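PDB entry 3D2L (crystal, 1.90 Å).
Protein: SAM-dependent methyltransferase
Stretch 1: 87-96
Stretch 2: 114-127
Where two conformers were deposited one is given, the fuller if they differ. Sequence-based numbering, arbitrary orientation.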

# COMPACT_ATOMS: atom_id res chain seq x y z
N ASP A 87 11.88 -5.24 -3.73
CA ASP A 87 10.69 -6.08 -3.67
C ASP A 87 10.38 -6.26 -2.16
O ASP A 87 11.30 -6.57 -1.41
CB ASP A 87 11.08 -7.40 -4.33
CG ASP A 87 9.94 -8.36 -4.49
OD1 ASP A 87 9.00 -8.36 -3.66
OD2 ASP A 87 10.01 -9.15 -5.45
N MSE A 88 9.11 -6.09 -1.74
CA MSE A 88 8.70 -6.23 -0.30
C MSE A 88 8.96 -7.61 0.23
O MSE A 88 9.14 -7.78 1.42
CB MSE A 88 7.23 -5.86 -0.02
CG MSE A 88 6.21 -6.64 -0.80
SE MSE A 88 4.46 -6.14 -0.19
CE MSE A 88 4.41 -4.19 -0.92
N ARG A 89 8.98 -8.63 -0.63
CA ARG A 89 9.36 -9.93 -0.08
C ARG A 89 10.81 -10.15 0.21
O ARG A 89 11.15 -11.21 0.74
CB ARG A 89 8.94 -11.12 -0.87
CG ARG A 89 8.73 -11.02 -2.19
CD ARG A 89 7.27 -11.18 -2.46
NE ARG A 89 7.25 -12.06 -3.60
CZ ARG A 89 7.27 -11.70 -4.88
NH1 ARG A 89 7.23 -10.43 -5.23
NH2 ARG A 89 7.29 -12.67 -5.81
N GLU A 90 11.67 -9.22 -0.15
CA GLU A 90 13.09 -9.36 0.09
C GLU A 90 13.67 -8.05 0.50
O GLU A 90 14.67 -7.61 -0.06
CB GLU A 90 13.79 -9.97 -1.15
CG GLU A 90 13.41 -9.29 -2.44
CD GLU A 90 14.07 -9.89 -3.70
OE1 GLU A 90 14.19 -11.13 -3.79
OE2 GLU A 90 14.41 -9.09 -4.61
N LEU A 91 13.05 -7.39 1.48
CA LEU A 91 13.57 -6.11 1.95
C LEU A 91 14.94 -6.24 2.53
O LEU A 91 15.26 -7.23 3.19
CB LEU A 91 12.74 -5.50 3.06
CG LEU A 91 11.32 -5.15 2.75
CD1 LEU A 91 10.73 -4.61 4.05
CD2 LEU A 91 11.32 -4.13 1.60
N GLU A 92 15.74 -5.21 2.34
CA GLU A 92 17.05 -5.21 2.92
C GLU A 92 17.51 -3.78 3.05
O GLU A 92 17.80 -3.11 2.05
CB GLU A 92 18.00 -6.07 2.10
CG GLU A 92 19.30 -6.35 2.85
CD GLU A 92 20.05 -7.55 2.31
OE1 GLU A 92 19.62 -8.13 1.28
OE2 GLU A 92 21.06 -7.91 2.93
N LEU A 93 17.50 -3.30 4.29
CA LEU A 93 17.92 -1.95 4.62
C LEU A 93 19.10 -2.04 5.56
O LEU A 93 19.16 -2.94 6.38
CB LEU A 93 16.76 -1.16 5.22
CG LEU A 93 15.64 -0.91 4.22
CD1 LEU A 93 14.39 -0.45 4.91
CD2 LEU A 93 16.08 0.11 3.12
N PRO A 94 20.06 -1.13 5.41
CA PRO A 94 21.26 -1.16 6.24
C PRO A 94 21.05 -0.59 7.64
O PRO A 94 21.60 -1.13 8.60
CB PRO A 94 22.25 -0.29 5.45
CG PRO A 94 21.37 0.67 4.68
CD PRO A 94 20.08 -0.03 4.42
N GLU A 95 20.27 0.49 7.74
CA GLU A 95 20.01 1.13 9.02
C GLU A 95 18.78 0.52 9.67
O GLU A 95 17.86 0.06 8.98
CB GLU A 95 19.84 2.66 8.86
CG GLU A 95 21.07 3.37 8.25
N PRO A 96 18.74 0.54 11.01
CA PRO A 96 17.60 -0.07 11.74
C PRO A 96 16.30 0.72 11.59
O PRO A 96 16.33 1.96 11.43
CB PRO A 96 18.07 -0.04 13.21
CG PRO A 96 19.09 1.08 13.28
CD PRO A 96 19.74 1.14 11.92
N ALA A 114 2.85 -17.94 -0.23
CA ALA A 114 4.31 -17.89 -0.01
C ALA A 114 4.85 -16.50 -0.02
O ALA A 114 5.68 -16.15 0.81
CB ALA A 114 5.05 -18.77 -1.05
N ASP A 115 4.38 -15.68 -0.97
CA ASP A 115 4.80 -14.28 -1.07
C ASP A 115 4.52 -13.51 0.20
O ASP A 115 5.33 -12.64 0.60
CB ASP A 115 4.02 -13.55 -2.19
CG ASP A 115 4.30 -14.07 -3.58
OD1 ASP A 115 5.33 -14.68 -3.87
OD2 ASP A 115 3.45 -13.75 -4.44
N VAL A 116 3.34 -13.74 0.79
CA VAL A 116 2.98 -13.08 2.02
C VAL A 116 3.91 -13.55 3.20
O VAL A 116 4.39 -12.74 3.97
CB VAL A 116 1.48 -13.30 2.40
CG1 VAL A 116 1.15 -12.51 3.66
CG2 VAL A 116 0.51 -12.85 1.20
N LYS A 117 4.19 -14.83 3.28
CA LYS A 117 5.07 -15.36 4.34
C LYS A 117 6.47 -14.81 4.15
O LYS A 117 7.13 -14.39 5.11
CB LYS A 117 5.03 -16.90 4.37
CG LYS A 117 3.67 -17.46 4.71
CD LYS A 117 3.64 -18.99 4.90
CE LYS A 117 3.50 -19.75 3.60
N GLN A 118 6.91 -14.71 2.90
CA GLN A 118 8.24 -14.13 2.60
C GLN A 118 8.27 -12.68 3.02
O GLN A 118 9.28 -12.19 3.58
CB GLN A 118 8.52 -14.24 1.09
CG GLN A 118 8.72 -15.66 0.61
CD GLN A 118 8.55 -15.84 -0.89
OE1 GLN A 118 8.60 -14.88 -1.66
NE2 GLN A 118 8.36 -17.09 -1.31
N THR A 119 7.20 -11.96 2.71
CA THR A 119 7.12 -10.54 3.13
C THR A 119 7.20 -10.36 4.66
O THR A 119 7.94 -9.50 5.19
CB THR A 119 5.92 -9.85 2.50
OG1 THR A 119 5.99 -9.98 1.07
CG2 THR A 119 5.84 -8.35 2.87
N PHE A 120 6.43 -11.17 5.37
CA PHE A 120 6.42 -11.09 6.83
C PHE A 120 7.75 -11.47 7.47
O PHE A 120 8.19 -10.82 8.44
CB PHE A 120 5.28 -11.90 7.43
CG PHE A 120 3.91 -11.39 7.13
CD1 PHE A 120 3.68 -10.09 6.64
CD2 PHE A 120 2.81 -12.19 7.43
CE1 PHE A 120 2.40 -9.66 6.39
CE2 PHE A 120 1.52 -11.74 7.19
CZ PHE A 120 1.30 -10.48 6.70
N ASP A 121 8.38 -12.54 6.97
CA ASP A 121 9.74 -12.91 7.41
C ASP A 121 10.75 -11.81 7.15
O ASP A 121 11.62 -11.57 7.99
CB ASP A 121 10.21 -14.24 6.73
CG ASP A 121 9.68 -15.47 7.41
OD1 ASP A 121 8.96 -15.36 8.43
OD2 ASP A 121 9.97 -16.59 6.90
N SER A 122 10.66 -11.15 6.00
CA SER A 122 11.56 -10.05 5.67
C SER A 122 11.36 -8.88 6.65
O SER A 122 12.35 -8.26 7.15
CB SER A 122 11.26 -9.64 4.23
OG SER A 122 11.84 -8.42 3.89
N ALA A 123 10.10 -8.62 6.96
CA ALA A 123 9.74 -7.54 7.90
C ALA A 123 10.34 -7.87 9.27
O ALA A 123 10.95 -7.00 9.93
CB ALA A 123 8.16 -7.37 7.97
N ALA A 124 10.19 -9.11 9.71
CA ALA A 124 10.68 -9.54 11.01
C ALA A 124 12.20 -9.43 11.11
O ALA A 124 12.74 -9.15 12.20
CB ALA A 124 10.21 -10.96 11.32
N ARG A 125 12.90 -9.70 10.01
CA ARG A 125 14.36 -9.60 10.02
C ARG A 125 14.82 -8.16 10.15
O ARG A 125 15.87 -7.92 10.71
CB ARG A 125 14.98 -10.21 8.77
CG ARG A 125 14.96 -11.71 8.73
CD ARG A 125 15.86 -12.24 7.66
NE ARG A 125 15.49 -11.76 6.34
CZ ARG A 125 14.59 -12.31 5.52
NH1 ARG A 125 13.91 -13.40 5.83
NH2 ARG A 125 14.40 -11.74 4.34
N LEU A 126 14.07 -7.23 9.61
CA LEU A 126 14.42 -5.80 9.62
C LEU A 126 14.07 -5.07 10.94
O LEU A 126 14.61 -4.01 11.24
CB LEU A 126 13.66 -5.10 8.48
CG LEU A 126 14.26 -3.93 7.71
CD1 LEU A 126 13.12 -3.10 7.04
CD2 LEU A 126 15.17 -3.02 8.58
N LEU A 127 13.13 -5.60 11.70
CA LEU A 127 12.73 -4.99 12.95
C LEU A 127 13.43 -5.66 14.11
O LEU A 127 13.78 -6.84 14.04
CB LEU A 127 11.21 -5.17 13.14
CG LEU A 127 10.27 -4.58 12.09
CD1 LEU A 127 8.86 -5.23 12.16
CD2 LEU A 127 10.24 -3.05 12.33
O HOH W 1 9.04 -7.11 4.00
O HOH W 2 14.72 -8.21 5.71

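Residues 87-96, an irregular segment, lie along one side of a helix that begins earlier in the chain and includes 114-126; the contact buries 566 Å². The nearest CA atoms across it are those of Arg89 and Thr119, 4.0 Å apart. Thr119 fits because its hydroxyl turns back to its own helix: with chi1 at -56° (m), Thr119 OG1 donates to Asp115 O (2.8 Å), and it packs 3.6 Å from Arg89 CA.

The Arg89 side chain is bent, with chi1, chi2 and chi3 all between the usual wells, placing the guanidinium between two acids. Arg89 NE makes a salt bridge with Asp115 OD1 (3.3 Å), whose hydrogen bond is weak, and Arg89 NH1 makes another with Asp87 OD2 (3.1 Å). The CA-to-CB bond of Asp115 points sideways, but its m rotamer brings the carboxylate nearer the segment; OD2 lies over one face of the guanidinium, while Gln118 OE1 sits at the edge. Asp87, a t rotamer, also receives Arg89 N at OD1 (3.0 Å).

Ser122 is the polar centre. Its CB points toward the segment and chi1 is 167° (t), so OG accepts a hydrogen bond from Leu91 N (2.9 Å) and donates one to water 1 (3.1 Å). That water donates to Met88 O (2.7 Å) and Thr119 O (2.9 Å); water 2 joins Leu91 O to Ser122 O, at 2.8 Å from each. A small side chain suits this position, since Leu91 CB lies 3.2 Å from Ser122 OG.

Beyond it the contact becomes apolar. Leu91 and Leu93, both mt, direct their CD1 atoms to Leu126 CD1, at 4.1 and 3.6 Å respectively. Leu126 has an off-well chi1 of -146°, and its CD2 lies 4.1 Å from Glu95 O, which is buried without a polar partner.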